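Long-range contacts in extracellular ligand-binding receptor (Rhodopseudomonas palustris, PDB 4F06), which probably serves as the solute-binding protein of an ABC transporter, capturing lignin-derived aromatic acids such as p-hydroxybenzoic acid: residues Thr5-Val10 against Glu46-Asp51; Pro90-Ala95 against Pro114-Thr119; Leu342-Lys347 against Arg355-Phe360; Thr284-Tyr289 against Ser322-Val327. All coordinates share one frame; numbering follows the deposited sequence. Where two conformers were deposited one is given.

Interaction 1: residues Thr5-Val10 against Glu46-Asp51; sequences TIKVGV and EFVYRD. With SO4 (sulfate ion), chain H.
Val8 and Val10 each hold CG1 anti to the backbone N, while Phe47 and Tyr49 turn CG anti to the carbonyl carbon (chi1 -67° and -62°), and these torsions lay each ring alongside the valine paired with it. CB of Val8 comes within 3.6 Å of Phe47 CD2, and CB of Val10 within 3.7 Å of Tyr49 CD2. CG2 of Val10 also reaches back to the edge of the Phe47 ring, so the two valines and two rings form one continuous apolar patch. Beneath it the strands run parallel, paired from Lys7 with Glu46 to Val10 with Tyr49. Five N-H to carbonyl bonds join them, the shortest from Val10 N to Val48 O at 2.7 Å.

On the face of Lys7, Glu46 and Val48, the Lys7 chain lies beside that of Glu46, its CE 3.4 Å from Glu46 OE1. The ammonium itself bridges to Glu71. Arg50 grips a sulfate, probably from the crystallisation liquor, through NH1 to O4 (2.9 Å) and NH2 to O2 (2.8 Å), while NH1 also bonds Tyr49 O and NE pairs with Glu66.

Helix 19-36 covers the aromatic face through Tyr25 and Ile29; helix 57-69 meets Val48 through Leu67. One side of the strand pair is thus apolar, the other mixed, its basic groups probably steadied by nearby glutamates around an apolar contact.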
# COMPACT_ATOMS: atom_id res chain seq x y z
N THR A 5 -30.74 -0.20 2.12
CA THR A 5 -29.41 -0.11 1.47
C THR A 5 -28.43 0.63 2.38
O THR A 5 -28.72 1.70 2.88
CB THR A 5 -29.43 0.54 0.06
OG1 THR A 5 -30.24 -0.25 -0.79
CG2 THR A 5 -28.05 0.57 -0.54
N ILE A 6 -27.26 0.04 2.60
CA ILE A 6 -26.13 0.68 3.29
C ILE A 6 -25.11 1.09 2.27
O ILE A 6 -24.67 0.22 1.50
CB ILE A 6 -25.52 -0.26 4.36
CG1 ILE A 6 -26.60 -0.61 5.40
CG2 ILE A 6 -24.30 0.37 5.01
CD1 ILE A 6 -26.14 -1.69 6.38
N LYS A 7 -24.74 2.38 2.22
CA LYS A 7 -23.75 2.81 1.27
C LYS A 7 -22.39 2.98 1.92
O LYS A 7 -22.28 3.40 3.07
CB LYS A 7 -24.21 4.11 0.57
CG LYS A 7 -25.44 3.90 -0.30
CD LYS A 7 -25.83 5.13 -1.12
CE LYS A 7 -27.06 4.82 -1.98
NZ LYS A 7 -27.43 6.02 -2.79
N VAL A 8 -21.36 2.63 1.13
CA VAL A 8 -19.97 2.75 1.51
C VAL A 8 -19.37 3.69 0.51
O VAL A 8 -19.45 3.44 -0.70
CB VAL A 8 -19.25 1.37 1.47
CG1 VAL A 8 -17.76 1.53 1.77
CG2 VAL A 8 -19.91 0.40 2.43
N GLY A 9 -18.71 4.75 0.98
CA GLY A 9 -18.08 5.72 0.05
C GLY A 9 -16.61 5.43 -0.09
O GLY A 9 -15.87 5.41 0.89
N VAL A 10 -16.17 5.14 -1.33
CA VAL A 10 -14.79 4.79 -1.61
C VAL A 10 -14.14 5.95 -2.33
O VAL A 10 -14.59 6.34 -3.43
CB VAL A 10 -14.72 3.54 -2.49
CG1 VAL A 10 -13.26 3.18 -2.76
CG2 VAL A 10 -15.43 2.33 -1.84
N GLU A 46 -23.95 -1.17 -0.90
CA GLU A 46 -23.61 -0.55 -2.18
C GLU A 46 -22.35 0.30 -1.99
O GLU A 46 -22.32 1.15 -1.11
CB GLU A 46 -24.78 0.35 -2.66
CG GLU A 46 -24.52 1.05 -3.98
CD GLU A 46 -25.63 2.01 -4.37
OE1 GLU A 46 -26.77 1.94 -3.81
OE2 GLU A 46 -25.36 2.84 -5.27
N PHE A 47 -21.37 0.12 -2.88
CA PHE A 47 -20.16 0.92 -2.89
C PHE A 47 -20.31 2.04 -3.92
O PHE A 47 -20.73 1.80 -5.06
CB PHE A 47 -18.98 0.01 -3.22
CG PHE A 47 -18.69 -1.00 -2.13
CD1 PHE A 47 -19.33 -2.26 -2.14
CD2 PHE A 47 -17.74 -0.71 -1.12
CE1 PHE A 47 -19.08 -3.19 -1.13
CE2 PHE A 47 -17.49 -1.66 -0.12
CZ PHE A 47 -18.14 -2.90 -0.13
N VAL A 48 -19.97 3.26 -3.48
CA VAL A 48 -20.07 4.52 -4.25
C VAL A 48 -18.65 5.09 -4.38
O VAL A 48 -17.98 5.28 -3.37
CB VAL A 48 -20.98 5.55 -3.51
CG1 VAL A 48 -21.16 6.83 -4.35
CG2 VAL A 48 -22.33 4.89 -3.16
N TYR A 49 -18.18 5.35 -5.61
CA TYR A 49 -16.78 5.74 -5.82
C TYR A 49 -16.65 7.22 -6.12
O TYR A 49 -17.43 7.78 -6.91
CB TYR A 49 -16.17 4.91 -6.99
CG TYR A 49 -16.16 3.43 -6.67
CD1 TYR A 49 -17.27 2.64 -6.94
CD2 TYR A 49 -15.04 2.85 -6.07
CE1 TYR A 49 -17.25 1.28 -6.61
CE2 TYR A 49 -15.03 1.51 -5.75
CZ TYR A 49 -16.13 0.74 -6.01
OH TYR A 49 -16.12 -0.61 -5.68
N ARG A 50 -15.63 7.85 -5.55
CA ARG A 50 -15.34 9.25 -5.82
C ARG A 50 -13.84 9.38 -6.09
O ARG A 50 -13.02 8.59 -5.58
CB ARG A 50 -15.73 10.11 -4.61
CG ARG A 50 -17.23 10.15 -4.29
CD ARG A 50 -18.01 10.81 -5.43
NE ARG A 50 -19.46 10.86 -5.15
CZ ARG A 50 -20.36 10.03 -5.65
NH1 ARG A 50 -19.98 9.04 -6.46
NH2 ARG A 50 -21.65 10.20 -5.34
N ASP A 51 -13.47 10.40 -6.86
CA ASP A 51 -12.12 10.48 -7.43
C ASP A 51 -11.22 11.48 -6.70
O ASP A 51 -11.36 12.70 -6.79
CB ASP A 51 -12.28 10.83 -8.91
CG ASP A 51 -11.02 10.74 -9.71
OD1 ASP A 51 -9.94 10.30 -9.20
OD2 ASP A 51 -11.13 11.11 -10.90
S SO4 H . -23.12 7.41 -7.76
O1 SO4 H . -23.77 7.71 -9.07
O2 SO4 H . -23.42 8.53 -6.81
O3 SO4 H . -23.69 6.15 -7.21
O4 SO4 H . -21.65 7.24 -7.92

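Interaction 2: residues Pro90-Ala95 against Pro114-Thr119; sequences PLLQEA and PYIVRT
Gln93, on the short helix 92-95, comes nearest Tyr115 at the entry to strand 116-118, their CA atoms 6.5 Å apart, and no direct hydrogen bond joins the two segments. The Tyr115 ring slides in beside the helix: CD2 lies 3.6 Å from Gln93 CA, and the carbonyl O of Leu92 meets the ring at its edge, 3.9 Å from the same CD2. Gln93 sends CG anti to the backbone N (chi1 -177°) and stays extended beyond it, which carries its chain across the tyrosine at about a right angle, CG 3.8 Å from Tyr115 CE2. Its amide ends against the pyrrolidine of Pro114, with CD 3.8 Å from Pro114 CG. That same CG sits above one face of the tyrosine ring, offset toward the rim.

Farther along, Leu92 meets Ile116 at about a right angle, CD1 to CG1 at 3.6 Å, and both side chains rest on Met99 of the neighbouring strand. One water links the polar ends, accepting from Gln93 NE2 and donating to Tyr115 OH, each at 3.0 Å; the hydroxyl is also hydrogen-bonded to Asp309. An alanine in place of Tyr115 would probably open a gap beside Gln93 and leave both the water and Asp309 without their hydroxyl partner.

The contact therefore grades from apolar packing at Leu92 and Ile116 to a water-mediated polar link at Gln93 and Tyr115 OH, fastening a short helix to the last strand of the sheet by shape and by one shared water.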
# COMPACT_ATOMS: atom_id res chain seq x y z
N PRO A 90 -9.90 13.73 10.65
CA PRO A 90 -10.49 14.48 11.79
C PRO A 90 -12.03 14.56 11.67
O PRO A 90 -12.68 14.93 12.66
CB PRO A 90 -9.75 15.85 11.80
CG PRO A 90 -9.14 15.94 10.46
CD PRO A 90 -8.97 14.58 9.87
N LEU A 91 -12.67 14.22 10.53
CA LEU A 91 -14.14 14.33 10.30
C LEU A 91 -14.87 13.18 10.95
O LEU A 91 -16.07 13.25 11.20
CB LEU A 91 -14.50 14.32 8.72
CG LEU A 91 -13.79 15.30 7.83
CD1 LEU A 91 -14.23 15.00 6.44
CD2 LEU A 91 -14.22 16.70 8.24
N LEU A 92 -14.17 12.05 11.05
CA LEU A 92 -14.86 10.76 11.16
C LEU A 92 -15.61 10.58 12.47
O LEU A 92 -16.73 10.06 12.47
CB LEU A 92 -13.86 9.60 11.03
CG LEU A 92 -13.03 9.59 9.73
CD1 LEU A 92 -11.93 8.55 9.85
CD2 LEU A 92 -13.95 9.37 8.52
N GLN A 93 -15.00 11.02 13.58
CA GLN A 93 -15.62 10.70 14.84
C GLN A 93 -16.92 11.51 15.03
O GLN A 93 -17.98 10.96 15.40
CB GLN A 93 -14.66 10.93 15.98
CG GLN A 93 -15.21 10.56 17.35
CD GLN A 93 -14.19 10.72 18.44
OE1 GLN A 93 -13.15 11.37 18.28
NE2 GLN A 93 -14.48 10.11 19.60
N GLU A 94 -16.89 12.81 14.72
CA GLU A 94 -18.10 13.62 14.80
C GLU A 94 -19.17 13.11 13.84
O GLU A 94 -20.37 13.15 14.16
CB GLU A 94 -17.78 15.12 14.58
CG GLU A 94 -18.97 16.05 14.70
CD GLU A 94 -19.53 16.12 16.11
OE1 GLU A 94 -18.87 15.67 17.08
OE2 GLU A 94 -20.63 16.70 16.25
N ALA A 95 -18.75 12.65 12.65
CA ALA A 95 -19.73 12.12 11.68
C ALA A 95 -20.23 10.73 12.03
O ALA A 95 -21.21 10.26 11.47
CB ALA A 95 -19.12 12.10 10.27
N PRO A 114 -10.14 7.46 16.29
CA PRO A 114 -10.40 6.13 16.83
C PRO A 114 -11.12 5.22 15.81
O PRO A 114 -11.15 4.02 15.99
CB PRO A 114 -11.35 6.38 18.02
CG PRO A 114 -12.03 7.68 17.67
CD PRO A 114 -10.93 8.50 17.00
N TYR A 115 -11.64 5.81 14.73
CA TYR A 115 -12.51 5.06 13.81
C TYR A 115 -11.83 4.72 12.49
O TYR A 115 -12.50 4.44 11.52
CB TYR A 115 -13.82 5.82 13.56
CG TYR A 115 -14.69 6.05 14.76
CD1 TYR A 115 -14.64 5.26 15.92
CD2 TYR A 115 -15.63 7.09 14.72
CE1 TYR A 115 -15.48 5.51 17.01
CE2 TYR A 115 -16.50 7.30 15.77
CZ TYR A 115 -16.40 6.53 16.92
OH TYR A 115 -17.29 6.75 17.95
N ILE A 116 -10.50 4.72 12.46
CA ILE A 116 -9.77 4.29 11.29
C ILE A 116 -9.24 2.85 11.51
O ILE A 116 -8.73 2.50 12.60
CB ILE A 116 -8.54 5.21 11.05
CG1 ILE A 116 -9.02 6.55 10.58
CG2 ILE A 116 -7.60 4.58 10.02
CD1 ILE A 116 -7.95 7.61 10.57
N VAL A 117 -9.40 2.01 10.48
CA VAL A 117 -8.69 0.73 10.43
C VAL A 117 -8.01 0.62 9.09
O VAL A 117 -8.57 1.12 8.11
CB VAL A 117 -9.64 -0.45 10.74
CG1 VAL A 117 -10.79 -0.51 9.72
CG2 VAL A 117 -8.91 -1.80 10.86
N ARG A 118 -6.82 0.04 9.03
CA ARG A 118 -6.04 0.06 7.78
C ARG A 118 -5.75 -1.37 7.32
O ARG A 118 -5.22 -2.17 8.09
CB ARG A 118 -4.73 0.86 7.98
CG ARG A 118 -3.82 0.80 6.76
CD ARG A 118 -2.83 1.97 6.72
NE ARG A 118 -2.16 2.16 8.01
CZ ARG A 118 -1.50 3.28 8.32
NH1 ARG A 118 -1.39 4.26 7.38
NH2 ARG A 118 -0.95 3.45 9.52
N THR A 119 -6.08 -1.66 6.04
CA THR A 119 -5.87 -3.01 5.48
C THR A 119 -4.78 -2.99 4.41
O THR A 119 -4.62 -4.00 3.69
CB THR A 119 -7.17 -3.58 4.88
OG1 THR A 119 -7.66 -2.63 3.92
CG2 THR A 119 -8.23 -3.80 5.96
O HOH W 1 -17.37 9.21 19.71

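Interaction 3: residues Leu342-Lys347 against Arg355-Phe360; sequences LREVEK and RELETF
The carbonyl O of Leu342 is gripped by two successive N-H groups, from Leu357 N at 2.8 Å and nearly straight (176°), and weakly from Glu358 N at 3.4 Å. Two residues thus face one, which makes a classic beta bulge in the antiparallel pair. Arg355 and Glu344 exchange both backbone bonds beyond it.

Glu346 crosses Arg355 with their flat groups almost perpendicular, 87° apart, and joins it in a salt bridge: OE1 takes NH2 on its syn lone pair at 3.2 Å. Its carboxylate carbon CD also lies over the arginine's aliphatic root, 3.4 Å from Arg355 CB. An alanine at Glu346 would probably leave the Arg355 guanidinium without this mate and freer to turn. Leu357 lodges CD1 3.6 Å from Glu344 OE1. Arg343 and Glu356 run side by side, CG to CG at 3.7 Å, and share a water between NH1 and OE2, while Arg343 NE bonds Ser251 and Glu356 OE1 bonds His259.

These strands are the arms of hairpin 336-348/351-363. Strand 250-253 pairs antiparallel with the first arm, and Val133 of helix 123-136 packs against Leu342 and Phe360.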
# COMPACT_ATOMS: atom_id res chain seq x y z
N LEU A 342 10.54 -10.63 1.00
CA LEU A 342 11.59 -10.19 0.08
C LEU A 342 11.28 -10.78 -1.27
O LEU A 342 11.06 -12.00 -1.36
CB LEU A 342 12.97 -10.66 0.57
CG LEU A 342 14.09 -10.37 -0.46
CD1 LEU A 342 14.34 -8.87 -0.64
CD2 LEU A 342 15.35 -11.12 -0.05
N ARG A 343 11.28 -9.94 -2.32
CA ARG A 343 11.04 -10.42 -3.69
C ARG A 343 12.16 -9.95 -4.58
O ARG A 343 12.88 -8.99 -4.27
CB ARG A 343 9.72 -9.86 -4.26
CG ARG A 343 8.51 -10.00 -3.31
CD ARG A 343 8.28 -8.77 -2.43
NE ARG A 343 8.14 -7.54 -3.24
CZ ARG A 343 7.05 -7.22 -3.94
NH1 ARG A 343 5.90 -7.90 -3.82
NH2 ARG A 343 7.10 -6.19 -4.79
N GLU A 344 12.29 -10.64 -5.70
CA GLU A 344 13.20 -10.24 -6.78
C GLU A 344 12.42 -10.24 -8.08
O GLU A 344 11.62 -11.18 -8.33
CB GLU A 344 14.37 -11.25 -6.88
CG GLU A 344 15.39 -10.90 -7.95
CD GLU A 344 16.52 -11.93 -7.99
OE1 GLU A 344 16.73 -12.61 -6.99
OE2 GLU A 344 17.18 -12.06 -9.00
N VAL A 345 12.65 -9.26 -8.95
CA VAL A 345 11.99 -9.31 -10.28
C VAL A 345 12.60 -10.47 -11.06
O VAL A 345 13.84 -10.53 -11.18
CB VAL A 345 12.18 -7.98 -11.03
CG1 VAL A 345 11.55 -8.08 -12.41
CG2 VAL A 345 11.54 -6.79 -10.25
N GLU A 346 11.74 -11.37 -11.54
CA GLU A 346 12.18 -12.57 -12.26
C GLU A 346 11.24 -12.78 -13.44
O GLU A 346 10.14 -12.29 -13.45
CB GLU A 346 12.06 -13.83 -11.37
CG GLU A 346 13.02 -13.82 -10.21
CD GLU A 346 13.03 -15.14 -9.45
OE1 GLU A 346 12.31 -16.12 -9.85
OE2 GLU A 346 13.79 -15.19 -8.45
N LYS A 347 11.70 -13.56 -14.42
CA LYS A 347 10.87 -13.97 -15.53
C LYS A 347 10.53 -15.43 -15.30
O LYS A 347 11.43 -16.27 -15.21
CB LYS A 347 11.56 -13.75 -16.86
CG LYS A 347 10.58 -13.98 -18.03
CD LYS A 347 11.21 -14.35 -19.37
CE LYS A 347 12.40 -13.50 -19.75
NZ LYS A 347 12.76 -13.85 -21.17
N ARG A 355 9.07 -12.34 -7.62
CA ARG A 355 9.09 -13.67 -7.02
C ARG A 355 9.42 -13.53 -5.53
O ARG A 355 10.47 -12.97 -5.19
CB ARG A 355 10.18 -14.50 -7.68
CG ARG A 355 10.27 -15.95 -7.14
CD ARG A 355 9.23 -16.80 -7.88
NE ARG A 355 9.24 -18.21 -7.56
CZ ARG A 355 10.02 -19.14 -8.11
NH1 ARG A 355 9.88 -20.41 -7.69
NH2 ARG A 355 10.91 -18.83 -9.06
N GLU A 356 8.57 -14.05 -4.65
CA GLU A 356 8.84 -14.01 -3.20
C GLU A 356 9.88 -15.06 -2.86
O GLU A 356 9.68 -16.26 -3.14
CB GLU A 356 7.55 -14.24 -2.39
CG GLU A 356 6.53 -13.11 -2.64
CD GLU A 356 5.17 -13.40 -2.04
OE1 GLU A 356 4.82 -14.60 -1.89
OE2 GLU A 356 4.42 -12.44 -1.76
N LEU A 357 10.97 -14.61 -2.24
CA LEU A 357 12.14 -15.47 -1.95
C LEU A 357 12.26 -15.74 -0.45
O LEU A 357 12.90 -16.70 -0.05
CB LEU A 357 13.44 -14.77 -2.39
CG LEU A 357 13.54 -14.39 -3.84
CD1 LEU A 357 14.90 -13.76 -4.08
CD2 LEU A 357 13.36 -15.59 -4.75
N GLU A 358 11.75 -14.83 0.39
CA GLU A 358 11.86 -14.96 1.83
C GLU A 358 10.67 -14.32 2.47
O GLU A 358 10.14 -13.33 1.94
CB GLU A 358 13.17 -14.34 2.31
CG GLU A 358 13.46 -14.56 3.77
CD GLU A 358 14.84 -14.04 4.15
OE1 GLU A 358 15.46 -13.28 3.36
OE2 GLU A 358 15.27 -14.32 5.28
N THR A 359 10.23 -14.87 3.59
CA THR A 359 9.11 -14.32 4.37
C THR A 359 9.60 -13.83 5.73
O THR A 359 10.39 -14.53 6.37
CB THR A 359 8.06 -15.44 4.62
OG1 THR A 359 7.63 -15.95 3.34
CG2 THR A 359 6.83 -14.89 5.34
N PHE A 360 9.10 -12.66 6.15
CA PHE A 360 9.31 -12.16 7.51
C PHE A 360 7.91 -12.10 8.10
O PHE A 360 7.13 -11.18 7.82
CB PHE A 360 9.99 -10.77 7.47
CG PHE A 360 11.31 -10.80 6.78
CD1 PHE A 360 12.46 -11.20 7.46
CD2 PHE A 360 11.44 -10.48 5.46
CE1 PHE A 360 13.70 -11.27 6.83
CE2 PHE A 360 12.67 -10.56 4.80
CZ PHE A 360 13.80 -10.98 5.50
O HOH W 2 5.19 -9.76 -1.65

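Interaction 4: residues Thr284-Tyr289 against Ser322-Val327. With SO4 (sulfate ion), chain D.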
# COMPACT_ATOMS: atom_id res chain seq x y z
N THR A 284 -3.37 -2.49 -4.29
CA THR A 284 -4.59 -1.86 -3.76
C THR A 284 -5.81 -2.78 -3.90
O THR A 284 -6.77 -2.62 -3.15
CB THR A 284 -4.84 -0.50 -4.39
OG1 THR A 284 -4.83 -0.60 -5.82
CG2 THR A 284 -3.76 0.52 -3.96
N SER A 285 -5.79 -3.74 -4.83
CA SER A 285 -6.91 -4.69 -4.92
C SER A 285 -7.04 -5.59 -3.70
O SER A 285 -8.16 -5.83 -3.26
CB SER A 285 -6.85 -5.53 -6.22
OG SER A 285 -5.77 -6.43 -6.17
N VAL A 286 -5.91 -6.06 -3.16
CA VAL A 286 -6.01 -6.94 -2.02
C VAL A 286 -6.41 -6.13 -0.78
O VAL A 286 -7.16 -6.61 0.08
CB VAL A 286 -4.75 -7.80 -1.82
CG1 VAL A 286 -3.55 -7.04 -1.24
CG2 VAL A 286 -5.10 -9.00 -0.89
N ALA A 287 -5.91 -4.90 -0.68
CA ALA A 287 -6.32 -4.05 0.47
C ALA A 287 -7.82 -3.79 0.39
O ALA A 287 -8.47 -3.70 1.43
CB ALA A 287 -5.54 -2.75 0.45
N ALA A 288 -8.35 -3.64 -0.83
CA ALA A 288 -9.79 -3.42 -0.99
C ALA A 288 -10.62 -4.67 -0.69
O ALA A 288 -11.68 -4.57 -0.07
CB ALA A 288 -10.09 -2.86 -2.39
N TYR A 289 -10.12 -5.83 -1.12
CA TYR A 289 -10.80 -7.09 -0.85
C TYR A 289 -10.89 -7.31 0.67
O TYR A 289 -11.97 -7.62 1.21
CB TYR A 289 -9.99 -8.21 -1.52
CG TYR A 289 -10.62 -9.59 -1.48
CD1 TYR A 289 -11.57 -10.00 -2.44
CD2 TYR A 289 -10.29 -10.49 -0.47
CE1 TYR A 289 -12.13 -11.27 -2.42
CE2 TYR A 289 -10.85 -11.76 -0.44
CZ TYR A 289 -11.79 -12.14 -1.39
OH TYR A 289 -12.40 -13.39 -1.36
N SER A 322 -5.73 -13.82 4.37
CA SER A 322 -5.88 -12.95 3.21
C SER A 322 -5.26 -13.63 1.98
O SER A 322 -4.38 -14.48 2.13
CB SER A 322 -5.13 -11.65 3.55
OG SER A 322 -4.98 -10.80 2.41
N PRO A 323 -5.60 -13.18 0.78
CA PRO A 323 -4.83 -13.61 -0.40
C PRO A 323 -3.33 -13.35 -0.22
O PRO A 323 -2.51 -14.06 -0.80
CB PRO A 323 -5.42 -12.76 -1.53
CG PRO A 323 -6.86 -12.59 -1.09
CD PRO A 323 -6.78 -12.36 0.40
N ARG A 324 -2.96 -12.34 0.60
CA ARG A 324 -1.52 -12.02 0.77
C ARG A 324 -0.77 -12.92 1.73
O ARG A 324 0.48 -12.87 1.78
CB ARG A 324 -1.38 -10.56 1.23
CG ARG A 324 -1.65 -10.36 2.74
CD ARG A 324 -1.76 -8.88 3.11
NE ARG A 324 -3.10 -8.37 2.79
CZ ARG A 324 -3.44 -7.07 2.92
NH1 ARG A 324 -2.51 -6.17 3.29
NH2 ARG A 324 -4.70 -6.70 2.62
N GLY A 325 -1.50 -13.67 2.59
CA GLY A 325 -0.91 -14.39 3.74
C GLY A 325 -1.82 -14.24 4.95
O GLY A 325 -2.85 -13.56 4.90
N GLU A 326 -1.44 -14.88 6.06
CA GLU A 326 -2.18 -14.72 7.33
C GLU A 326 -2.05 -13.28 7.82
O GLU A 326 -0.95 -12.71 7.75
CB GLU A 326 -1.64 -15.72 8.35
CG GLU A 326 -1.83 -17.15 7.89
CD GLU A 326 -1.63 -18.23 8.92
OE1 GLU A 326 -0.92 -18.02 9.94
OE2 GLU A 326 -2.16 -19.32 8.68
N VAL A 327 -3.15 -12.70 8.28
CA VAL A 327 -3.16 -11.29 8.73
C VAL A 327 -4.03 -11.15 9.96
O VAL A 327 -4.83 -12.04 10.29
CB VAL A 327 -3.68 -10.34 7.63
CG1 VAL A 327 -2.76 -10.33 6.41
CG2 VAL A 327 -5.13 -10.65 7.26
S SO4 D . -12.51 -15.86 1.54
O1 SO4 D . -12.79 -14.53 1.00
O2 SO4 D . -13.79 -16.55 1.70
O3 SO4 D . -11.63 -16.59 0.63
O4 SO4 D . -11.99 -15.81 2.93
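Val286 meets the turn with both methyls, each against a different group. The Val286 and Pro323 side chains pass each other in opposite directions, with CG2, anti to the backbone N, 3.8 Å from Pro323 CB and equally far from Ser322 OG. CG1 sits over one face of the Arg324 guanidinium, offset toward its rim, with NH2 at 4.0 Å. Tyr289, one turn on, crosses Pro323 obliquely, CD2 to CG at 4.1 Å, and its hydroxyl donates to a sulfate ion, probably from the crystallisation liquor, Tyr289 OH to O1 at 2.6 Å; His36 also binds it.

Ser322 OG lies in the guanidinium plane and accepts from Arg324 NE at 3.1 Å. It takes Arg324 N as well, closing an ST turn within the type I turn Ser322-Gly325, and is hydrogen-bonded to Asp290 OD2, the oxygen that salt-bridges Arg324 NH2. The charge of this buried arginine is probably offset by Asp290, while Ser322 and Gln338 take up other N-H groups.

Helix 283-301 here lies against the turn between strands 319-322 and 327-329. Phe267 of helix 262-273 touches both partners, edge-to-face with Tyr289 and against Pro323; Trp32 of helix 19-36 makes a second edge-to-face pair with the tyrosine.

In the fold
Interactions 1 and 2 share one sheet, their centres 16 Å apart; interaction 3 belongs to the other sheet, with its centre 35 Å from that of interaction 1 and on the opposite side of the chain's centre. Interaction 4 lies between, touching interaction 2 directly: Thr119 OG1 is 2.8 Å from Ala287 O, and Thr119 O is 2.9 Å from Arg324 NH2. Its nearest atoms stop about 5 Å short of interaction 3. Two p-hydroxybenzoic acid molecules are bound. The side chain of Phe47 is about 10 Å from a bound p-hydroxybenzoic acid, that of Tyr289 about 9 Å and that of Arg343 about 11 Å. Helix 283-301 supplies Arg293, Tyr296, Lys297 and Glu300 to one pocket and Met283 to the other.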